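Local coordinates for VgrG protein (Vibrio cholerae, PDB 4DTH) that probably uses ATP and magnesium to cross-link G-actin monomers covalently, through the actin cross-linking domain of this Vibrio cholerae toxin, at residues A[194-198]-A[199-203]; A[273-276]-A[277-281]; A[350-353]-A[354-358]. All blocks are in the same frame, centred on the assembly; numbering follows the deposited sequence.

Contact 1: A[194-198]-A[199-203]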
loop_
_atom_site.group_PDB
_atom_site.type_symbol
_atom_site.label_atom_id
_atom_site.label_comp_id
_atom_site.label_asym_id
_atom_site.label_seq_id
_atom_site.Cartn_x
_atom_site.Cartn_y
_atom_site.Cartn_z
ATOM N N LEU A 194 -10.167 -13.243 -5.770
ATOM C CA LEU A 194 -10.550 -11.953 -5.204
ATOM C C LEU A 194 -9.855 -10.819 -6.002
ATOM O O LEU A 194 -10.502 -9.837 -6.371
ATOM C CB LEU A 194 -10.163 -11.890 -3.708
ATOM C CG LEU A 194 -10.491 -10.595 -2.972
ATOM C CD1 LEU A 194 -12.002 -10.366 -2.890
ATOM C CD2 LEU A 194 -9.877 -10.597 -1.575
ATOM N N LEU A 195 -8.546 -10.981 -6.289
ATOM C CA LEU A 195 -7.771 -9.984 -7.045
ATOM C C LEU A 195 -8.249 -9.865 -8.483
ATOM O O LEU A 195 -8.330 -8.755 -9.012
ATOM C CB LEU A 195 -6.273 -10.311 -7.015
ATOM C CG LEU A 195 -5.581 -10.172 -5.655
ATOM C CD1 LEU A 195 -4.216 -10.760 -5.715
ATOM C CD2 LEU A 195 -5.534 -8.714 -5.185
ATOM N N GLU A 196 -8.580 -11.001 -9.106
ATOM C CA GLU A 196 -9.074 -11.039 -10.483
ATOM C C GLU A 196 -10.459 -10.407 -10.630
ATOM O O GLU A 196 -10.855 -10.039 -11.742
ATOM C CB GLU A 196 -9.059 -12.464 -11.027
ATOM C CG GLU A 196 -7.662 -12.985 -11.316
ATOM C CD GLU A 196 -7.600 -14.494 -11.412
ATOM O OE1 GLU A 196 -8.655 -15.120 -11.657
ATOM O OE2 GLU A 196 -6.493 -15.052 -11.249
ATOM N N SER A 197 -11.181 -10.248 -9.505
ATOM C CA SER A 197 -12.493 -9.598 -9.500
ATOM C C SER A 197 -12.378 -8.067 -9.577
ATOM O O SER A 197 -13.408 -7.398 -9.706
ATOM C CB SER A 197 -13.322 -10.038 -8.296
ATOM O OG SER A 197 -12.910 -9.375 -7.112
ATOM N N ALA A 198 -11.138 -7.506 -9.527
ATOM C CA ALA A 198 -10.920 -6.055 -9.641
ATOM C C ALA A 198 -11.622 -5.572 -10.924
ATOM O O ALA A 198 -11.526 -6.253 -11.951
ATOM C CB ALA A 198 -9.434 -5.738 -9.703
ATOM N N PRO A 199 -12.414 -4.476 -10.860
ATOM C CA PRO A 199 -13.174 -4.046 -12.058
ATOM C C PRO A 199 -12.315 -3.751 -13.281
ATOM O O PRO A 199 -12.751 -3.988 -14.410
ATOM C CB PRO A 199 -13.918 -2.794 -11.586
ATOM C CG PRO A 199 -13.920 -2.866 -10.110
ATOM C CD PRO A 199 -12.676 -3.594 -9.706
ATOM N N TRP A 200 -11.083 -3.264 -13.052
ATOM C CA TRP A 200 -10.149 -2.940 -14.130
ATOM C C TRP A 200 -9.569 -4.163 -14.822
ATOM O O TRP A 200 -9.078 -4.033 -15.940
ATOM C CB TRP A 200 -9.029 -2.019 -13.626
ATOM C CG TRP A 200 -8.264 -2.547 -12.446
ATOM C CD1 TRP A 200 -8.454 -2.220 -11.136
ATOM C CD2 TRP A 200 -7.175 -3.481 -12.477
ATOM N NE1 TRP A 200 -7.555 -2.897 -10.344
ATOM C CE2 TRP A 200 -6.763 -3.685 -11.140
ATOM C CE3 TRP A 200 -6.504 -4.170 -13.504
ATOM C CZ2 TRP A 200 -5.718 -4.558 -10.803
ATOM C CZ3 TRP A 200 -5.472 -5.034 -13.169
ATOM C CH2 TRP A 200 -5.091 -5.225 -11.834
ATOM N N TYR A 201 -9.563 -5.332 -14.151
ATOM C CA TYR A 201 -9.000 -6.538 -14.754
ATOM C C TYR A 201 -9.947 -7.150 -15.771
ATOM O O TYR A 201 -11.077 -7.507 -15.427
ATOM C CB TYR A 201 -8.570 -7.572 -13.702
ATOM C CG TYR A 201 -7.955 -8.814 -14.314
ATOM C CD1 TYR A 201 -6.742 -8.752 -15.000
ATOM C CD2 TYR A 201 -8.592 -10.046 -14.226
ATOM C CE1 TYR A 201 -6.173 -9.893 -15.567
ATOM C CE2 TYR A 201 -8.025 -11.195 -14.774
ATOM C CZ TYR A 201 -6.818 -11.114 -15.446
ATOM O OH TYR A 201 -6.280 -12.242 -16.010
ATOM N N GLN A 202 -9.476 -7.280 -17.017
ATOM C CA GLN A 202 -10.282 -7.817 -18.116
ATOM C C GLN A 202 -9.841 -9.218 -18.484
ATOM O O GLN A 202 -8.957 -9.408 -19.324
ATOM C CB GLN A 202 -10.261 -6.863 -19.317
ATOM C CG GLN A 202 -10.691 -5.449 -18.942
ATOM C CD GLN A 202 -10.854 -4.579 -20.158
ATOM O OE1 GLN A 202 -11.556 -4.933 -21.104
ATOM N NE2 GLN A 202 -10.244 -3.404 -20.138
ATOM N N LYS A 203 -10.445 -10.212 -17.827
ATOM C CA LYS A 203 -10.095 -11.603 -18.065
ATOM C C LYS A 203 -10.261 -12.068 -19.527
ATOM O O LYS A 203 -9.531 -12.962 -19.960
ATOM C CB LYS A 203 -10.819 -12.510 -17.086
ATOM C CG LYS A 203 -10.291 -13.922 -17.108
ATOM C CD LYS A 203 -9.965 -14.412 -15.706
ATOM C CE LYS A 203 -9.934 -15.920 -15.661
ATOM N NZ LYS A 203 -11.231 -16.544 -16.023
HETATM O O HOH W 1 -12.608 -8.475 -13.299
#
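A198 sets its methyl group on one face of the W200 indole. CB lies 3.8 Å from the centroid of the five-membered ring, 25° off its normal, a CH-pi contact offset toward the rim, with NE1 the nearest ring atom. W200 CG sits between its own backbone N and carbonyl carbon (chi1 55°), which folds the indole back over the preceding residues. Y201 CB covers the same face farther along.

Beside this pair, E196 and Y201 run in the same direction. The carbonyl O of E196 approaches the phenol edge near the ring plane, 3.4 Å from Y201 CD2, while E196 CG packs 3.9 Å from Y201 CE2. The carboxylate beyond is taken up by the S187 hydroxyl at OE1 and the G185 amide at OE2, so the glutamate is fixed at both its aliphatic and its polar end. K203 NZ stays 5.3 Å from E196 OE1, too far for an ion pair but of opposite charge.

A type I beta turn from A198 to Y201 brings these groups together. Y201 N donates to A198 O (3.1 Å), closing the turn, and a water lies 2.8 Å from both A198 O and Y201 O, spanning the mouth of the turn. Just before it, L194 O accepts from both the amide and the hydroxyl of S197, with S197 OG at 2.6 Å.

The turn thus joins helix 190-196 to helix 204-212. W200 reaches I277 O of strand 277-279 through NE1 and meets W275 edge-to-face, its ring also resting on I234 and K237 of helix 221-245, whereas L195 packs against F350 and F352 of strand 343-352.

Contact 2: A[273-276]-A[277-281]. With ATP (adenosine-5'-triphosphate), chain B.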
loop_
_atom_site.group_PDB
_atom_site.type_symbol
_atom_site.label_atom_id
_atom_site.label_comp_id
_atom_site.label_asym_id
_atom_site.label_seq_id
_atom_site.Cartn_x
_atom_site.Cartn_y
_atom_site.Cartn_z
ATOM N N ASN A 273 -8.343 5.600 -5.264
ATOM C CA ASN A 273 -9.647 5.039 -4.901
ATOM C C ASN A 273 -10.385 4.466 -6.105
ATOM O O ASN A 273 -11.035 3.432 -5.981
ATOM C CB ASN A 273 -10.505 6.074 -4.177
ATOM C CG ASN A 273 -10.042 6.343 -2.765
ATOM O OD1 ASN A 273 -9.215 5.614 -2.203
ATOM N ND2 ASN A 273 -10.540 7.414 -2.168
ATOM N N ALA A 274 -10.241 5.111 -7.279
ATOM C CA ALA A 274 -10.874 4.662 -8.517
ATOM C C ALA A 274 -10.384 3.282 -8.978
ATOM O O ALA A 274 -11.140 2.575 -9.633
ATOM C CB ALA A 274 -10.691 5.691 -9.614
ATOM N N TRP A 275 -9.141 2.878 -8.620
ATOM C CA TRP A 275 -8.636 1.540 -8.947
ATOM C C TRP A 275 -9.385 0.474 -8.121
ATOM O O TRP A 275 -9.568 -0.644 -8.608
ATOM C CB TRP A 275 -7.133 1.419 -8.640
ATOM C CG TRP A 275 -6.248 2.060 -9.663
ATOM C CD1 TRP A 275 -5.769 3.335 -9.647
ATOM C CD2 TRP A 275 -5.691 1.433 -10.826
ATOM N NE1 TRP A 275 -4.936 3.541 -10.720
ATOM C CE2 TRP A 275 -4.907 2.405 -11.488
ATOM C CE3 TRP A 275 -5.823 0.157 -11.408
ATOM C CZ2 TRP A 275 -4.252 2.146 -12.698
ATOM C CZ3 TRP A 275 -5.150 -0.109 -12.595
ATOM C CH2 TRP A 275 -4.376 0.877 -13.228
ATOM N N GLU A 276 -9.769 0.817 -6.858
ATOM C CA GLU A 276 -10.432 -0.037 -5.838
ATOM C C GLU A 276 -9.421 -1.040 -5.268
ATOM O O GLU A 276 -9.153 -1.044 -4.066
ATOM C CB GLU A 276 -11.693 -0.740 -6.370
ATOM C CG GLU A 276 -12.793 0.234 -6.776
ATOM C CD GLU A 276 -14.071 -0.412 -7.271
ATOM O OE1 GLU A 276 -14.794 0.249 -8.048
ATOM O OE2 GLU A 276 -14.349 -1.575 -6.896
ATOM N N ILE A 277 -8.864 -1.878 -6.143
ATOM C CA ILE A 277 -7.784 -2.812 -5.857
ATOM C C ILE A 277 -6.615 -2.186 -6.624
ATOM O O ILE A 277 -6.543 -2.258 -7.857
ATOM C CB ILE A 277 -8.114 -4.269 -6.280
ATOM C CG1 ILE A 277 -9.334 -4.789 -5.479
ATOM C CG2 ILE A 277 -6.891 -5.172 -6.070
ATOM C CD1 ILE A 277 -9.956 -6.127 -5.955
ATOM N N LEU A 278 -5.750 -1.504 -5.884
ATOM C CA LEU A 278 -4.653 -0.734 -6.457
ATOM C C LEU A 278 -3.359 -1.530 -6.656
ATOM O O LEU A 278 -2.755 -1.950 -5.670
ATOM C CB LEU A 278 -4.386 0.500 -5.560
ATOM C CG LEU A 278 -3.224 1.425 -5.937
ATOM C CD1 LEU A 278 -3.516 2.193 -7.221
ATOM C CD2 LEU A 278 -2.911 2.394 -4.789
ATOM N N PRO A 279 -2.878 -1.700 -7.911
ATOM C CA PRO A 279 -1.570 -2.355 -8.106
ATOM C C PRO A 279 -0.469 -1.572 -7.373
ATOM O O PRO A 279 -0.439 -0.334 -7.438
ATOM C CB PRO A 279 -1.376 -2.297 -9.623
ATOM C CG PRO A 279 -2.796 -2.210 -10.177
ATOM C CD PRO A 279 -3.460 -1.279 -9.200
ATOM N N ARG A 280 0.369 -2.281 -6.606
ATOM C CA ARG A 280 1.429 -1.656 -5.818
ATOM C C ARG A 280 2.814 -2.006 -6.324
ATOM O O ARG A 280 3.802 -1.574 -5.728
ATOM C CB ARG A 280 1.305 -2.042 -4.323
ATOM C CG ARG A 280 0.097 -1.434 -3.615
ATOM C CD ARG A 280 0.234 0.046 -3.266
ATOM N NE ARG A 280 1.370 0.324 -2.383
ATOM C CZ ARG A 280 2.495 0.912 -2.778
ATOM N NH1 ARG A 280 2.649 1.286 -4.041
ATOM N NH2 ARG A 280 3.471 1.135 -1.914
ATOM N N THR A 281 2.900 -2.800 -7.398
ATOM C CA THR A 281 4.191 -3.223 -7.936
ATOM C C THR A 281 4.348 -2.630 -9.316
ATOM O O THR A 281 3.385 -2.578 -10.087
ATOM C CB THR A 281 4.299 -4.764 -7.918
ATOM O OG1 THR A 281 4.131 -5.232 -6.579
ATOM C CG2 THR A 281 5.643 -5.292 -8.480
HETATM P PG ATP B . 1.819 4.385 -0.745
HETATM O O1G ATP B . 0.502 3.766 -1.094
HETATM O O2G ATP B . 2.760 4.347 -1.916
HETATM O O3G ATP B . 1.675 5.811 -0.297
HETATM P PB ATP B . 3.683 3.492 1.262
HETATM O O1B ATP B . 4.855 3.725 0.393
HETATM O O2B ATP B . 3.629 4.588 2.299
HETATM O O3B ATP B . 2.434 3.511 0.448
HETATM P PA ATP B . 4.262 0.733 1.510
HETATM O O1A ATP B . 4.646 0.829 0.086
HETATM O O2A ATP B . 5.508 0.319 2.298
HETATM O O3A ATP B . 3.804 2.068 1.987
HETATM O "O5'" ATP B . 3.088 -0.352 1.654
HETATM C "C5'" ATP B . 2.775 -0.766 2.994
HETATM C "C4'" ATP B . 1.771 -1.888 3.026
HETATM O "O4'" ATP B . 2.248 -3.010 2.229
HETATM C "C3'" ATP B . 1.536 -2.458 4.426
HETATM O "O3'" ATP B . 0.190 -2.886 4.622
HETATM C "C2'" ATP B . 2.511 -3.627 4.455
HETATM O "O2'" ATP B . 2.251 -4.573 5.479
HETATM C "C1'" ATP B . 2.289 -4.165 3.055
HETATM N N9 ATP B . 3.298 -5.097 2.546
HETATM C C8 ATP B . 4.639 -4.866 2.398
HETATM N N7 ATP B . 5.295 -5.888 1.903
HETATM C C5 ATP B . 4.320 -6.858 1.717
HETATM C C6 ATP B . 4.358 -8.172 1.208
HETATM N N6 ATP B . 5.472 -8.773 0.770
HETATM N N1 ATP B . 3.192 -8.854 1.144
HETATM C C2 ATP B . 2.070 -8.260 1.560
HETATM N N3 ATP B . 1.908 -7.035 2.053
HETATM C C4 ATP B . 3.079 -6.375 2.113
#
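L278 and P279 both pack on the same side of the W275 indole. L278 CD1 lies over the five-membered ring, 3.8 Å from its centroid, in a CH-pi contact; P279 CD closes toward the six-membered rim, 3.5 Å from W275 CE3. Both side chains cross the tryptophan at about a right angle. L278 carries CG opposite its backbone N (chi1 177°), which delivers the methyl to the pyrrole portion.

The E276 side chain forms the exposed side. This residue takes a positive phi of 73°, ending the helical path, and its extended side chain leads away from the strand, near P199. Across the two segments the bend has a weak bond, I277 N to W275 O at 2.8 Å, and the E276 backbone is also hydrogen-bonded to R353.

Farther on, R280 curls toward ATP, with O2G above one guanidinium face, 3.3 Å from NH2. The separation of NH2 from O1A is implausibly short, so the detail of that bond is doubtful.

W275 is buried against K237, T238 and L241 of helix 221-245, while strand 277-279 pairs antiparallel with strand 343-352, so helix 269-275 leads into strand 277-279, beyond which R280 reaches the ATP pocket.

Contact 3: A[350-353]-A[354-358]. With SO4 (sulfate ion), chain F.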
loop_
_atom_site.group_PDB
_atom_site.type_symbol
_atom_site.label_atom_id
_atom_site.label_comp_id
_atom_site.label_asym_id
_atom_site.label_seq_id
_atom_site.Cartn_x
_atom_site.Cartn_y
_atom_site.Cartn_z
ATOM N N PHE A 350 -1.115 -5.761 -4.121
ATOM C CA PHE A 350 -2.330 -4.999 -4.390
ATOM C C PHE A 350 -2.924 -4.451 -3.131
ATOM O O PHE A 350 -3.092 -5.183 -2.155
ATOM C CB PHE A 350 -3.363 -5.877 -5.122
ATOM C CG PHE A 350 -2.828 -6.454 -6.407
ATOM C CD1 PHE A 350 -2.922 -5.741 -7.599
ATOM C CD2 PHE A 350 -2.169 -7.679 -6.417
ATOM C CE1 PHE A 350 -2.366 -6.243 -8.777
ATOM C CE2 PHE A 350 -1.618 -8.186 -7.598
ATOM C CZ PHE A 350 -1.711 -7.460 -8.766
ATOM N N GLU A 351 -3.278 -3.161 -3.163
ATOM C CA GLU A 351 -3.864 -2.488 -2.015
ATOM C C GLU A 351 -5.377 -2.384 -2.160
ATOM O O GLU A 351 -5.877 -1.801 -3.131
ATOM C CB GLU A 351 -3.232 -1.090 -1.865
ATOM C CG GLU A 351 -3.805 -0.265 -0.726
ATOM C CD GLU A 351 -3.243 1.139 -0.621
ATOM O OE1 GLU A 351 -2.033 1.322 -0.875
ATOM O OE2 GLU A 351 -4.001 2.045 -0.210
ATOM N N PHE A 352 -6.103 -2.920 -1.173
ATOM C CA PHE A 352 -7.560 -2.816 -1.111
ATOM C C PHE A 352 -7.842 -1.486 -0.416
ATOM O O PHE A 352 -7.632 -1.364 0.795
ATOM C CB PHE A 352 -8.158 -4.002 -0.337
ATOM C CG PHE A 352 -8.080 -5.294 -1.115
ATOM C CD1 PHE A 352 -6.902 -6.036 -1.147
ATOM C CD2 PHE A 352 -9.180 -5.762 -1.827
ATOM C CE1 PHE A 352 -6.827 -7.228 -1.880
ATOM C CE2 PHE A 352 -9.109 -6.964 -2.543
ATOM C CZ PHE A 352 -7.930 -7.677 -2.578
ATOM N N ARG A 353 -8.260 -0.478 -1.196
ATOM C CA ARG A 353 -8.539 0.889 -0.715
ATOM C C ARG A 353 -9.598 0.902 0.384
ATOM O O ARG A 353 -9.498 1.669 1.340
ATOM C CB ARG A 353 -8.881 1.824 -1.881
ATOM C CG ARG A 353 -7.720 1.965 -2.897
ATOM C CD ARG A 353 -6.510 2.709 -2.324
ATOM N NE ARG A 353 -6.812 4.128 -2.099
ATOM C CZ ARG A 353 -6.020 4.985 -1.464
ATOM N NH1 ARG A 353 -4.857 4.582 -0.964
ATOM N NH2 ARG A 353 -6.378 6.258 -1.338
ATOM N N THR A 354 -10.597 0.023 0.239
ATOM C CA THR A 354 -11.623 -0.270 1.243
ATOM C C THR A 354 -11.467 -1.774 1.479
ATOM O O THR A 354 -11.402 -2.539 0.503
ATOM C CB THR A 354 -13.030 0.107 0.723
ATOM O OG1 THR A 354 -13.131 1.527 0.684
ATOM C CG2 THR A 354 -14.153 -0.431 1.616
ATOM N N VAL A 355 -11.385 -2.201 2.749
ATOM C CA VAL A 355 -11.224 -3.626 3.051
ATOM C C VAL A 355 -12.539 -4.357 2.696
ATOM O O VAL A 355 -13.589 -4.011 3.246
ATOM C CB VAL A 355 -10.774 -3.904 4.510
ATOM C CG1 VAL A 355 -10.615 -5.404 4.754
ATOM C CG2 VAL A 355 -9.471 -3.172 4.840
ATOM N N PRO A 356 -12.504 -5.346 1.776
ATOM C CA PRO A 356 -13.745 -6.061 1.430
ATOM C C PRO A 356 -14.135 -7.046 2.530
ATOM O O PRO A 356 -13.311 -7.353 3.401
ATOM C CB PRO A 356 -13.379 -6.779 0.125
ATOM C CG PRO A 356 -11.915 -7.058 0.264
ATOM C CD PRO A 356 -11.345 -5.885 1.029
ATOM N N ASN A 357 -15.377 -7.567 2.477
ATOM C CA ASN A 357 -15.882 -8.540 3.457
ATOM C C ASN A 357 -14.957 -9.750 3.623
ATOM O O ASN A 357 -14.714 -10.175 4.754
ATOM C CB ASN A 357 -17.301 -8.993 3.098
ATOM C CG ASN A 357 -18.332 -7.889 3.093
ATOM O OD1 ASN A 357 -19.083 -7.718 2.126
ATOM N ND2 ASN A 357 -18.399 -7.115 4.167
ATOM N N GLU A 358 -14.395 -10.256 2.504
ATOM C CA GLU A 358 -13.474 -11.401 2.463
ATOM C C GLU A 358 -12.192 -11.200 3.305
ATOM O O GLU A 358 -11.587 -12.180 3.737
ATOM C CB GLU A 358 -13.079 -11.732 1.012
ATOM C CG GLU A 358 -14.235 -12.184 0.131
ATOM C CD GLU A 358 -14.909 -11.102 -0.690
ATOM O OE1 GLU A 358 -14.985 -9.941 -0.227
ATOM O OE2 GLU A 358 -15.402 -11.432 -1.793
HETATM S S SO4 F . -3.438 7.873 0.337
HETATM O O1 SO4 F . -3.073 8.589 1.565
HETATM O O2 SO4 F . -4.843 8.060 0.072
HETATM O O3 SO4 F . -2.623 8.377 -0.752
HETATM O O4 SO4 F . -3.157 6.446 0.506
#
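The F352 ring meets the pyrrolidine of P356 obliquely, the two side chains crossing at about a right angle. P356 CD comes 3.6 Å from F352 CD2, and CG of the same proline lies alongside at 3.7 Å from that atom. The second flat group, the R353 guanidinium, is used at its edge: both the carboxylate carbon of E351 and the sulfur of a bound sulfate lie in its plane.

The sulfate is gripped by two nearly straight bonds, R353 NH1 to O4 (2.9 Å, 177°) and R353 NH2 to O2 (2.8 Å, 175°). NH1 also forms a salt bridge with E351 OE2 at 2.8 Å, meeting it on the syn side but 33° out of the carboxylate plane. With NE donating to N273 OD1, every guanidinium nitrogen has a partner, which should fix its orientation and limit its rotation. Bends at chi2 and chi3 fold the arginine chain back toward E351. K272 NZ also binds the sulfate, probably a guest from the crystallisation liquor, so two basic side chains hold this anion.

The strand ends at F352, and the backbone turns at R353. F352 lies against L194 and L195 of helix 190-196 and I277, while V355 rests on Q360 and L363. E351, between the two phenylalanines, touches ATP and, with E28 and Q174, binds a magnesium ion. R353 thus probably acts as a second-shell residue that helps orient this ligand. E351 and its arginine partner accordingly lie at the ATP–magnesium site of the actin cross-linking domain.

How the contacts relate
Contacts 1, 2 and 3 follow one another along the chain with no overlap, yet their centres lie only 10 to 13 Å apart within the actin cross-linking domain. Contacts 2 and 3 share paired strands 277-279 and 343-352, joined by L278 N to E351 O at 2.8 Å. Contact 1 stands off the metal site and supplies helix 190-196 and its following turn, which pack on those strands. L194 CD1 also meets E358 CD, 3.7 Å away in the loop of contact 3. The series therefore leads from an outer, partly exposed turn, through the buried packing of W275 on L278 and P279, to the strands whose residues R280 and E351 line the ATP pocket, linking the helical part of the fold to its nucleotide site.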